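Local coordinates for KaiC domain-containing protein (Pyrococcus horikoshii, PDB 2ZTS) that probably binds ATP, as a KaiC-like P-loop NTPase, and holds ADP with magnesium at the interfaces between its subunits, at residues T39-F50 against V173-A181; I198-D206 against Y217-E225. All coordinates share one frame; numbering follows the deposited sequence.

Contacts 1 and 2 belong to two different nucleotide sites of one chain, each contributing a different half. Contact 1 sets the phosphate-binding loop and its helix on strand 174-179, with one ADP and a magnesium ion beside them. Contact 2 pairs two strands of the same sheet, and its Lys222 and Met223 reach a second ADP, held by the P-loop of a neighbouring subunit. The contact centres lie about 11 Å apart and touch directly: Leu205 CD1 packs 3.4 Å from Thr41 O, and Ile198 CD1 meets Leu177 CD1 at 3.8 Å. Strands 174-179, 201-209 and 214-223 belong to one sheet, so the P-loop packed on it and the Lys222 end of the hairpin serve two different ADP molecules.

Contact 1 (T39-F50 against V173-A181); sequences TGTGKTTFAAQF and VTTILTTEA. With MG (magnesium ion), chain I; ADP (adenosine-5'-diphosphate), chain H.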
loop_
_atom_site.group_PDB
_atom_site.type_symbol
_atom_site.label_atom_id
_atom_site.label_comp_id
_atom_site.label_asym_id
_atom_site.label_seq_id
_atom_site.Cartn_x
_atom_site.Cartn_y
_atom_site.Cartn_z
ATOM N N THR C 39 6.683 5.352 -18.906
ATOM C CA THR C 39 6.334 6.186 -20.048
ATOM C C THR C 39 7.594 6.917 -20.578
ATOM O O THR C 39 8.348 7.540 -19.823
ATOM C CB THR C 39 5.314 7.265 -19.587
ATOM O OG1 THR C 39 4.218 6.645 -18.928
ATOM C CG2 THR C 39 4.728 8.034 -20.715
ATOM N N GLY C 40 7.866 6.762 -21.875
ATOM C CA GLY C 40 8.832 7.615 -22.508
ATOM C C GLY C 40 10.206 7.093 -22.333
ATOM O O GLY C 40 11.162 7.842 -22.487
ATOM N N THR C 41 10.338 5.826 -22.005
ATOM C CA THR C 41 11.669 5.234 -21.856
ATOM C C THR C 41 12.208 4.632 -23.173
ATOM O O THR C 41 13.337 4.266 -23.214
ATOM C CB THR C 41 11.701 4.185 -20.747
ATOM O OG1 THR C 41 10.679 3.188 -20.984
ATOM C CG2 THR C 41 11.357 4.835 -19.309
ATOM N N GLY C 42 11.441 4.625 -24.238
ATOM C CA GLY C 42 11.911 4.249 -25.565
ATOM C C GLY C 42 11.315 2.964 -26.047
ATOM O O GLY C 42 11.773 2.437 -27.053
ATOM N N LYS C 43 10.269 2.485 -25.397
ATOM C CA LYS C 43 9.694 1.177 -25.752
ATOM C C LYS C 43 9.236 1.075 -27.192
ATOM O O LYS C 43 9.601 0.148 -27.919
ATOM C CB LYS C 43 8.501 0.846 -24.868
ATOM C CG LYS C 43 8.841 0.655 -23.394
ATOM C CD LYS C 43 7.691 0.176 -22.654
ATOM C CE LYS C 43 6.582 1.215 -22.448
ATOM N NZ LYS C 43 6.941 2.542 -22.014
ATOM N N THR C 44 8.340 1.978 -27.574
ATOM C CA THR C 44 7.845 2.045 -28.933
ATOM C C THR C 44 8.936 2.133 -30.005
ATOM O O THR C 44 8.895 1.414 -30.997
ATOM C CB THR C 44 6.849 3.178 -29.014
ATOM O OG1 THR C 44 5.676 2.757 -28.353
ATOM C CG2 THR C 44 6.346 3.455 -30.451
ATOM N N THR C 45 9.903 2.985 -29.765
ATOM C CA THR C 45 11.043 3.229 -30.602
ATOM C C THR C 45 11.902 1.990 -30.837
ATOM O O THR C 45 12.203 1.627 -31.966
ATOM C CB THR C 45 11.864 4.374 -29.970
ATOM O OG1 THR C 45 11.057 5.556 -30.051
ATOM C CG2 THR C 45 13.081 4.731 -30.794
ATOM N N PHE C 46 12.283 1.360 -29.746
ATOM C CA PHE C 46 13.046 0.119 -29.713
ATOM C C PHE C 46 12.280 -1.007 -30.475
ATOM O O PHE C 46 12.845 -1.662 -31.338
ATOM C CB PHE C 46 13.216 -0.223 -28.257
ATOM C CG PHE C 46 14.108 -1.353 -27.990
ATOM C CD1 PHE C 46 15.326 -1.144 -27.413
ATOM C CD2 PHE C 46 13.717 -2.649 -28.324
ATOM C CE1 PHE C 46 16.156 -2.209 -27.162
ATOM C CE2 PHE C 46 14.556 -3.737 -28.073
ATOM C CZ PHE C 46 15.756 -3.532 -27.490
ATOM N N ALA C 47 10.982 -1.166 -30.217
ATOM C CA ALA C 47 10.128 -2.130 -30.955
ATOM C C ALA C 47 9.992 -1.834 -32.458
ATOM O O ALA C 47 10.007 -2.775 -33.291
ATOM C CB ALA C 47 8.784 -2.210 -30.358
ATOM N N ALA C 48 9.951 -0.554 -32.813
ATOM C CA ALA C 48 9.821 -0.158 -34.191
ATOM C C ALA C 48 11.136 -0.412 -34.917
ATOM O O ALA C 48 11.125 -0.864 -36.063
ATOM C CB ALA C 48 9.418 1.246 -34.305
ATOM N N GLN C 49 12.244 -0.112 -34.246
ATOM C CA GLN C 49 13.557 -0.309 -34.799
ATOM C C GLN C 49 13.786 -1.784 -35.132
ATOM O O GLN C 49 14.330 -2.129 -36.203
ATOM C CB GLN C 49 14.623 0.201 -33.817
ATOM C CG GLN C 49 15.950 0.599 -34.450
ATOM C CD GLN C 49 16.782 1.482 -33.524
ATOM O OE1 GLN C 49 16.216 2.270 -32.777
ATOM N NE2 GLN C 49 18.113 1.315 -33.533
ATOM N N PHE C 50 13.336 -2.654 -34.230
ATOM C CA PHE C 50 13.432 -4.095 -34.400
ATOM C C PHE C 50 12.719 -4.510 -35.678
ATOM O O PHE C 50 13.253 -5.325 -36.418
ATOM C CB PHE C 50 12.839 -4.804 -33.164
ATOM C CG PHE C 50 12.619 -6.315 -33.288
ATOM C CD1 PHE C 50 13.685 -7.209 -33.269
ATOM C CD2 PHE C 50 11.367 -6.843 -33.220
ATOM C CE1 PHE C 50 13.484 -8.568 -33.282
ATOM C CE2 PHE C 50 11.159 -8.245 -33.220
ATOM C CZ PHE C 50 12.217 -9.084 -33.241
ATOM N N VAL C 173 7.206 -17.081 -34.068
ATOM C CA VAL C 173 7.996 -15.907 -34.521
ATOM C C VAL C 173 8.779 -15.286 -33.356
ATOM O O VAL C 173 8.670 -15.698 -32.249
ATOM C CB VAL C 173 7.174 -14.844 -35.297
ATOM C CG1 VAL C 173 6.624 -15.471 -36.585
ATOM C CG2 VAL C 173 6.012 -14.239 -34.466
ATOM N N THR C 174 9.679 -14.377 -33.645
ATOM C CA THR C 174 10.440 -13.761 -32.582
ATOM C C THR C 174 9.705 -12.485 -32.297
ATOM O O THR C 174 9.558 -11.679 -33.190
ATOM C CB THR C 174 11.829 -13.444 -33.060
ATOM O OG1 THR C 174 12.539 -14.643 -33.421
ATOM C CG2 THR C 174 12.636 -12.760 -31.919
ATOM N N THR C 175 9.229 -12.332 -31.067
ATOM C CA THR C 175 8.272 -11.313 -30.685
ATOM C C THR C 175 8.763 -10.405 -29.564
ATOM O O THR C 175 9.334 -10.929 -28.591
ATOM C CB THR C 175 7.029 -12.034 -30.178
ATOM O OG1 THR C 175 6.536 -12.885 -31.226
ATOM C CG2 THR C 175 5.844 -11.037 -29.861
ATOM N N ILE C 176 8.529 -9.078 -29.688
ATOM C CA ILE C 176 8.574 -8.127 -28.556
ATOM C C ILE C 176 7.142 -7.683 -28.163
ATOM O O ILE C 176 6.337 -7.252 -29.002
ATOM C CB ILE C 176 9.435 -6.914 -28.880
ATOM C CG1 ILE C 176 10.880 -7.351 -29.067
ATOM C CG2 ILE C 176 9.332 -5.815 -27.768
ATOM C CD1 ILE C 176 11.795 -6.289 -29.720
ATOM N N LEU C 177 6.826 -7.820 -26.885
ATOM C CA LEU C 177 5.608 -7.303 -26.267
ATOM C C LEU C 177 6.043 -6.212 -25.339
ATOM O O LEU C 177 7.023 -6.374 -24.594
ATOM C CB LEU C 177 4.905 -8.371 -25.401
ATOM C CG LEU C 177 4.674 -9.751 -26.026
ATOM C CD1 LEU C 177 4.213 -10.754 -25.009
ATOM C CD2 LEU C 177 3.636 -9.618 -27.130
ATOM N N THR C 178 5.322 -5.106 -25.345
ATOM C CA THR C 178 5.672 -3.983 -24.489
ATOM C C THR C 178 4.676 -3.860 -23.384
ATOM O O THR C 178 3.487 -4.143 -23.596
ATOM C CB THR C 178 5.741 -2.682 -25.262
ATOM O OG1 THR C 178 4.435 -2.279 -25.679
ATOM C CG2 THR C 178 6.538 -2.876 -26.565
ATOM N N THR C 179 5.161 -3.478 -22.203
ATOM C CA THR C 179 4.288 -3.124 -21.099
ATOM C C THR C 179 4.902 -1.968 -20.305
ATOM O O THR C 179 6.067 -1.610 -20.502
ATOM C CB THR C 179 3.973 -4.336 -20.252
ATOM O OG1 THR C 179 2.965 -4.018 -19.278
ATOM C CG2 THR C 179 5.151 -4.748 -19.421
ATOM N N GLU C 180 4.091 -1.329 -19.462
ATOM C CA GLU C 180 4.527 -0.103 -18.806
ATOM C C GLU C 180 4.154 -0.047 -17.321
ATOM O O GLU C 180 2.962 -0.022 -17.020
ATOM C CB GLU C 180 3.914 1.068 -19.558
ATOM C CG GLU C 180 4.306 2.481 -19.077
ATOM C CD GLU C 180 3.896 3.577 -20.091
ATOM O OE1 GLU C 180 4.375 3.531 -21.279
ATOM O OE2 GLU C 180 3.115 4.487 -19.677
ATOM N N ALA C 181 5.180 -0.074 -16.456
ATOM C CA ALA C 181 5.179 0.344 -15.016
ATOM C C ALA C 181 6.363 1.337 -14.654
ATOM O O ALA C 181 7.392 1.329 -15.345
ATOM C CB ALA C 181 5.336 -0.881 -14.134
HETATM MG MG MG I . 4.962 3.830 -26.538
HETATM P PB ADP H . 7.578 4.887 -24.705
HETATM O O1B ADP H . 8.424 4.125 -23.778
HETATM O O2B ADP H . 6.556 5.772 -23.982
HETATM O O3B ADP H . 6.856 3.982 -25.767
HETATM P PA ADP H . 8.893 6.223 -26.955
HETATM O O1A ADP H . 9.565 5.094 -27.767
HETATM O O2A ADP H . 7.599 6.711 -27.565
HETATM O O3A ADP H . 8.706 5.843 -25.386
HETATM O "O5'" ADP H . 10.013 7.342 -26.824
HETATM C "C5'" ADP H . 9.851 8.630 -27.322
HETATM C "C4'" ADP H . 11.042 9.495 -26.983
HETATM O "O4'" ADP H . 12.119 9.420 -27.888
HETATM C "C3'" ADP H . 10.612 10.947 -26.911
HETATM O "O3'" ADP H . 9.952 11.134 -25.657
HETATM C "C2'" ADP H . 11.923 11.671 -27.145
HETATM O "O2'" ADP H . 12.653 11.823 -25.979
HETATM C "C1'" ADP H . 12.709 10.715 -28.051
HETATM N N9 ADP H . 12.585 11.034 -29.482
HETATM C C8 ADP H . 11.441 10.925 -30.264
HETATM N N7 ADP H . 11.744 11.272 -31.533
HETATM C C5 ADP H . 13.052 11.653 -31.555
HETATM C C6 ADP H . 13.891 12.101 -32.573
HETATM N N6 ADP H . 13.535 11.982 -33.860
HETATM N N1 ADP H . 15.226 12.374 -32.270
HETATM C C2 ADP H . 15.712 12.205 -30.983
HETATM N N3 ADP H . 14.871 11.744 -29.964
HETATM C C4 ADP H . 13.583 11.484 -30.264
HETATM O O HOH W 1 5.319 5.612 -27.584
HETATM O O HOH W 2 4.281 4.438 -24.661
HETATM O O HOH W 3 3.090 3.902 -27.318
HETATM O O HOH W 4 4.646 1.911 -25.783
#
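Lys43 NZ is gripped from several sides: Glu180 OE1 forms a salt bridge with it at 2.8 Å, the O1B oxygen of ADP accepts a hydrogen bond, and the carbonyl O of Gly37 takes another. The ammonium meets OE1 on its anti side, somewhat out of the carboxylate plane. Lys43 CD passes 3.2 Å from Thr179 O, and from there the chain bends at its last two torsions (chi3 -72°), which turns the ammonium back toward the phosphate. The other carboxylate oxygen is engaged as well. Thr39 OG1 donates to Glu180 OE2 at 2.5 Å, coming from well above the carboxylate plane (63° out of it), so both oxygens of Glu180 are tied to the loop and its rotation is restrained. Here the Walker A motif, or P-loop, shows its familiar strand-loop-helix design: Gly42 occupies the N-cap of helix 43-58, and the amides of Gly40, Gly42, Lys43, Thr44 and Thr45 donate to the phosphates of ADP. Thr44 OG1 binds the magnesium ion at 2.2 Å, while ADP O3B and four waters complete its six ligands; Asp142, a second-shell partner, is hydrogen-bonded to both Thr44 OG1 and Thr178 OG1. Farther along, helix 43-50 runs nearly antiparallel to strand 174-179 (169°), and the interface becomes apolar. Ile176 CD1 sits over one face of the Phe50 ring, 3.9 Å from its centroid, in a CH-pi contact offset toward the rim. The same methyl meets the edge of the Phe46 ring at CE2, 4.1 Å away. Thr174 O lies in the plane of the Phe50 ring, at its edge, and the Thr174 methyl CG2 rests 3.9 Å from Phe50 CZ.

Contact 2 (I198-D206 against Y217-E225); sequences IARGVIVLD and YVLIRKMRE. With ADP (adenosine-5'-diphosphate), chain D.
Arg200, Val202 and Lys222 show how an antiparallel pair can carry both a sheet and half of a ligand site. Arg200 O accepts the amide of Arg224 at 2.9 Å, and Arg200 CB packs against Arg224 CG. Their guanidinium planes are turned 68° apart with the NH1 atoms 3.6 Å from each other, a closeness that acidic groups of a neighbouring subunit, Asp73 and Glu77, are likely to offset. At Val202 the register slips by one residue in a classic beta bulge: Val202 O takes a hydrogen bond from Arg221 N at 3.0 Å and a weak one from Lys222 N, while Val202 N donates to Lys222 O. Lys222 runs out extended from CB to CE, CG anti to the backbone N (chi1 -176°), bringing NZ 2.9 Å from O2B of the ADP; one water links NZ to Ala199 O. With an alanine here, the beta-phosphate would probably lose its lysine partner from this subunit, and the water on Ala199 O the ammonium that donates to it. Next to it, Met223 N donates to the ribose O3' at 3.0 Å. On the face bearing Ile203, Leu205 and Val218, Val218 CG2 lies 3.7 Å from Ile203 CG2. Strand 201-209 pairs on its other edge with strand 32-36, strand 214-223 lies between it and strand 233-238, and Leu169 of helix 157-171 packs on Arg200.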
loop_
_atom_site.group_PDB
_atom_site.type_symbol
_atom_site.label_atom_id
_atom_site.label_comp_id
_atom_site.label_asym_id
_atom_site.label_seq_id
_atom_site.Cartn_x
_atom_site.Cartn_y
_atom_site.Cartn_z
ATOM N N ILE C 198 4.494 -14.963 -19.694
ATOM C CA ILE C 198 4.415 -15.459 -21.073
ATOM C C ILE C 198 5.635 -15.070 -21.890
ATOM O O ILE C 198 5.636 -15.164 -23.082
ATOM C CB ILE C 198 3.094 -15.022 -21.761
ATOM C CG1 ILE C 198 3.037 -13.529 -22.002
ATOM C CG2 ILE C 198 1.871 -15.491 -20.921
ATOM C CD1 ILE C 198 1.999 -13.122 -23.044
ATOM N N ALA C 199 6.692 -14.633 -21.229
ATOM C CA ALA C 199 7.887 -14.188 -21.935
ATOM C C ALA C 199 9.104 -14.944 -21.426
ATOM O O ALA C 199 9.174 -15.282 -20.256
ATOM C CB ALA C 199 8.071 -12.704 -21.756
ATOM N N ARG C 200 10.004 -15.294 -22.334
ATOM C CA ARG C 200 11.215 -16.025 -21.997
ATOM C C ARG C 200 12.428 -15.106 -22.031
ATOM O O ARG C 200 13.555 -15.545 -21.807
ATOM C CB ARG C 200 11.418 -17.226 -22.961
ATOM C CG ARG C 200 10.171 -18.089 -23.203
ATOM C CD ARG C 200 9.823 -19.164 -22.135
ATOM N NE ARG C 200 8.516 -19.798 -22.449
ATOM C CZ ARG C 200 8.292 -20.719 -23.425
ATOM N NH1 ARG C 200 9.277 -21.133 -24.217
ATOM N NH2 ARG C 200 7.070 -21.230 -23.616
ATOM N N GLY C 201 12.191 -13.835 -22.336
ATOM C CA GLY C 201 13.187 -12.765 -22.260
ATOM C C GLY C 201 12.549 -11.534 -21.600
ATOM O O GLY C 201 11.374 -11.290 -21.862
ATOM N N VAL C 202 13.308 -10.763 -20.806
ATOM C CA VAL C 202 12.850 -9.452 -20.290
ATOM C C VAL C 202 13.931 -8.388 -20.388
ATOM O O VAL C 202 15.064 -8.598 -19.933
ATOM C CB VAL C 202 12.420 -9.539 -18.820
ATOM C CG1 VAL C 202 11.986 -8.189 -18.302
ATOM C CG2 VAL C 202 11.349 -10.579 -18.663
ATOM N N ILE C 203 13.582 -7.277 -21.007
ATOM C CA ILE C 203 14.441 -6.130 -21.179
ATOM C C ILE C 203 13.764 -4.943 -20.479
ATOM O O ILE C 203 12.595 -4.646 -20.766
ATOM C CB ILE C 203 14.630 -5.799 -22.705
ATOM C CG1 ILE C 203 15.249 -7.006 -23.417
ATOM C CG2 ILE C 203 15.567 -4.623 -22.829
ATOM C CD1 ILE C 203 15.151 -6.948 -24.907
ATOM N N VAL C 204 14.528 -4.267 -19.618
ATOM C CA VAL C 204 14.091 -3.042 -18.940
ATOM C C VAL C 204 14.765 -1.814 -19.510
ATOM O O VAL C 204 15.962 -1.765 -19.632
ATOM C CB VAL C 204 14.392 -3.107 -17.420
ATOM C CG1 VAL C 204 13.825 -1.887 -16.664
ATOM C CG2 VAL C 204 13.897 -4.404 -16.856
ATOM N N LEU C 205 13.969 -0.831 -19.860
ATOM C CA LEU C 205 14.381 0.489 -20.239
ATOM C C LEU C 205 14.030 1.394 -19.097
ATOM O O LEU C 205 12.927 1.339 -18.592
ATOM C CB LEU C 205 13.603 0.944 -21.459
ATOM C CG LEU C 205 13.712 0.140 -22.752
ATOM C CD1 LEU C 205 13.223 0.920 -23.945
ATOM C CD2 LEU C 205 15.112 -0.340 -23.010
ATOM N N ASP C 206 14.950 2.249 -18.713
ATOM C CA ASP C 206 14.786 3.098 -17.536
ATOM C C ASP C 206 15.404 4.480 -17.794
ATOM O O ASP C 206 16.166 4.671 -18.763
ATOM C CB ASP C 206 15.503 2.478 -16.333
ATOM C CG ASP C 206 14.822 2.810 -15.007
ATOM O OD1 ASP C 206 13.815 3.583 -15.009
ATOM O OD2 ASP C 206 15.244 2.329 -13.916
ATOM N N TYR C 217 18.961 4.125 -19.578
ATOM C CA TYR C 217 19.655 2.874 -19.344
ATOM C C TYR C 217 18.818 1.702 -19.883
ATOM O O TYR C 217 17.626 1.732 -19.841
ATOM C CB TYR C 217 19.970 2.716 -17.844
ATOM C CG TYR C 217 20.983 3.718 -17.320
ATOM C CD1 TYR C 217 22.365 3.582 -17.573
ATOM C CD2 TYR C 217 20.567 4.816 -16.543
ATOM C CE1 TYR C 217 23.312 4.540 -17.056
ATOM C CE2 TYR C 217 21.506 5.777 -16.030
ATOM C CZ TYR C 217 22.859 5.639 -16.296
ATOM O OH TYR C 217 23.717 6.611 -15.783
ATOM N N VAL C 218 19.486 0.697 -20.430
ATOM C CA VAL C 218 18.896 -0.627 -20.713
ATOM C C VAL C 218 19.565 -1.705 -19.878
ATOM O O VAL C 218 20.773 -1.668 -19.620
ATOM C CB VAL C 218 18.958 -0.969 -22.218
ATOM C CG1 VAL C 218 20.409 -0.942 -22.737
ATOM C CG2 VAL C 218 18.371 -2.298 -22.500
ATOM N N LEU C 219 18.771 -2.673 -19.445
ATOM C CA LEU C 219 19.278 -3.820 -18.721
ATOM C C LEU C 219 18.562 -5.075 -19.250
ATOM O O LEU C 219 17.331 -5.078 -19.469
ATOM C CB LEU C 219 18.984 -3.595 -17.280
ATOM C CG LEU C 219 19.193 -4.626 -16.203
ATOM C CD1 LEU C 219 20.631 -4.880 -16.009
ATOM C CD2 LEU C 219 18.590 -4.029 -14.936
ATOM N N ILE C 220 19.323 -6.103 -19.529
ATOM C CA ILE C 220 18.749 -7.411 -19.828
ATOM C C ILE C 220 18.657 -8.191 -18.560
ATOM O O ILE C 220 19.673 -8.624 -18.010
ATOM C CB ILE C 220 19.610 -8.170 -20.801
ATOM C CG1 ILE C 220 19.764 -7.371 -22.078
ATOM C CG2 ILE C 220 18.982 -9.551 -21.110
ATOM C CD1 ILE C 220 21.153 -7.264 -22.473
ATOM N N ARG C 221 17.416 -8.392 -18.118
ATOM C CA ARG C 221 17.061 -8.989 -16.838
ATOM C C ARG C 221 17.001 -10.504 -16.985
ATOM O O ARG C 221 17.429 -11.228 -16.110
ATOM C CB ARG C 221 15.724 -8.365 -16.402
ATOM C CG ARG C 221 14.989 -8.915 -15.237
ATOM C CD ARG C 221 15.714 -8.816 -13.857
ATOM N NE ARG C 221 14.938 -8.008 -12.935
ATOM C CZ ARG C 221 14.219 -8.461 -11.908
ATOM N NH1 ARG C 221 14.140 -9.767 -11.587
ATOM N NH2 ARG C 221 13.550 -7.566 -11.182
ATOM N N LYS C 222 16.541 -10.963 -18.151
ATOM C CA LYS C 222 16.296 -12.369 -18.440
ATOM C C LYS C 222 16.403 -12.577 -19.955
ATOM O O LYS C 222 15.890 -11.773 -20.745
ATOM C CB LYS C 222 14.897 -12.773 -17.990
ATOM C CG LYS C 222 14.586 -14.229 -18.164
ATOM C CD LYS C 222 13.191 -14.609 -17.640
ATOM C CE LYS C 222 12.865 -16.001 -18.132
ATOM N NZ LYS C 222 12.013 -16.794 -17.271
HETATM N N MSE C 223 17.095 -13.622 -20.379
HETATM C CA MSE C 223 17.010 -14.013 -21.802
HETATM C C MSE C 223 17.297 -15.489 -21.896
HETATM O O MSE C 223 18.391 -15.911 -21.566
HETATM C CB MSE C 223 18.003 -13.243 -22.654
HETATM C CG MSE C 223 17.921 -13.515 -24.178
HETATM SE SE MSE C 223 16.167 -12.891 -24.885
HETATM C CE MSE C 223 16.329 -10.971 -24.319
ATOM N N ARG C 224 16.325 -16.267 -22.345
ATOM C CA ARG C 224 16.502 -17.703 -22.370
ATOM C C ARG C 224 17.639 -18.091 -23.326
ATOM O O ARG C 224 17.965 -17.352 -24.242
ATOM C CB ARG C 224 15.198 -18.401 -22.752
ATOM C CG ARG C 224 14.806 -18.262 -24.258
ATOM C CD ARG C 224 14.101 -19.515 -24.827
ATOM N NE ARG C 224 13.711 -19.293 -26.222
ATOM C CZ ARG C 224 12.795 -19.980 -26.911
ATOM N NH1 ARG C 224 12.173 -21.032 -26.388
ATOM N NH2 ARG C 224 12.542 -19.615 -28.166
ATOM N N GLU C 225 18.271 -19.222 -23.037
ATOM C CA GLU C 225 19.329 -19.806 -23.878
ATOM C C GLU C 225 20.489 -18.861 -24.099
ATOM O O GLU C 225 21.156 -18.951 -25.098
ATOM C CB GLU C 225 18.771 -20.249 -25.265
ATOM C CG GLU C 225 17.634 -21.258 -25.224
ATOM C CD GLU C 225 16.913 -21.473 -26.579
ATOM O OE1 GLU C 225 15.838 -20.847 -26.800
ATOM O OE2 GLU C 225 17.388 -22.310 -27.422
HETATM P PB ADP D . 13.456 -17.971 -13.684
HETATM O O1B ADP D . 13.479 -17.620 -12.224
HETATM O O2B ADP D . 12.717 -16.891 -14.474
HETATM O O3B ADP D . 12.640 -19.226 -13.819
HETATM P PA ADP D . 15.497 -19.112 -15.307
HETATM O O1A ADP D . 15.872 -20.368 -14.565
HETATM O O2A ADP D . 14.384 -19.202 -16.320
HETATM O O3A ADP D . 14.961 -17.980 -14.230
HETATM O "O5'" ADP D . 16.896 -18.500 -15.741
HETATM C "C5'" ADP D . 17.134 -18.138 -17.059
HETATM C "C4'" ADP D . 18.404 -17.329 -17.048
HETATM O "O4'" ADP D . 19.543 -18.160 -16.992
HETATM C "C3'" ADP D . 18.503 -16.448 -18.277
HETATM O "O3'" ADP D . 17.875 -15.251 -17.976
HETATM C "C2'" ADP D . 19.982 -16.323 -18.418
HETATM O "O2'" ADP D . 20.516 -15.281 -17.678
HETATM C "C1'" ADP D . 20.529 -17.617 -17.839
HETATM N N9 ADP D . 20.789 -18.554 -18.934
HETATM C C8 ADP D . 19.852 -19.214 -19.706
HETATM N N7 ADP D . 20.514 -20.000 -20.593
HETATM C C5 ADP D . 21.836 -19.819 -20.396
HETATM C C6 ADP D . 22.921 -20.388 -21.042
HETATM N N6 ADP D . 22.691 -21.456 -21.804
HETATM N N1 ADP D . 24.177 -20.045 -20.595
HETATM C C2 ADP D . 24.338 -19.133 -19.536
HETATM N N3 ADP D . 23.236 -18.554 -18.896
HETATM C C4 ADP D . 22.022 -18.916 -19.342
HETATM O O HOH W 5 9.897 -14.894 -17.491
#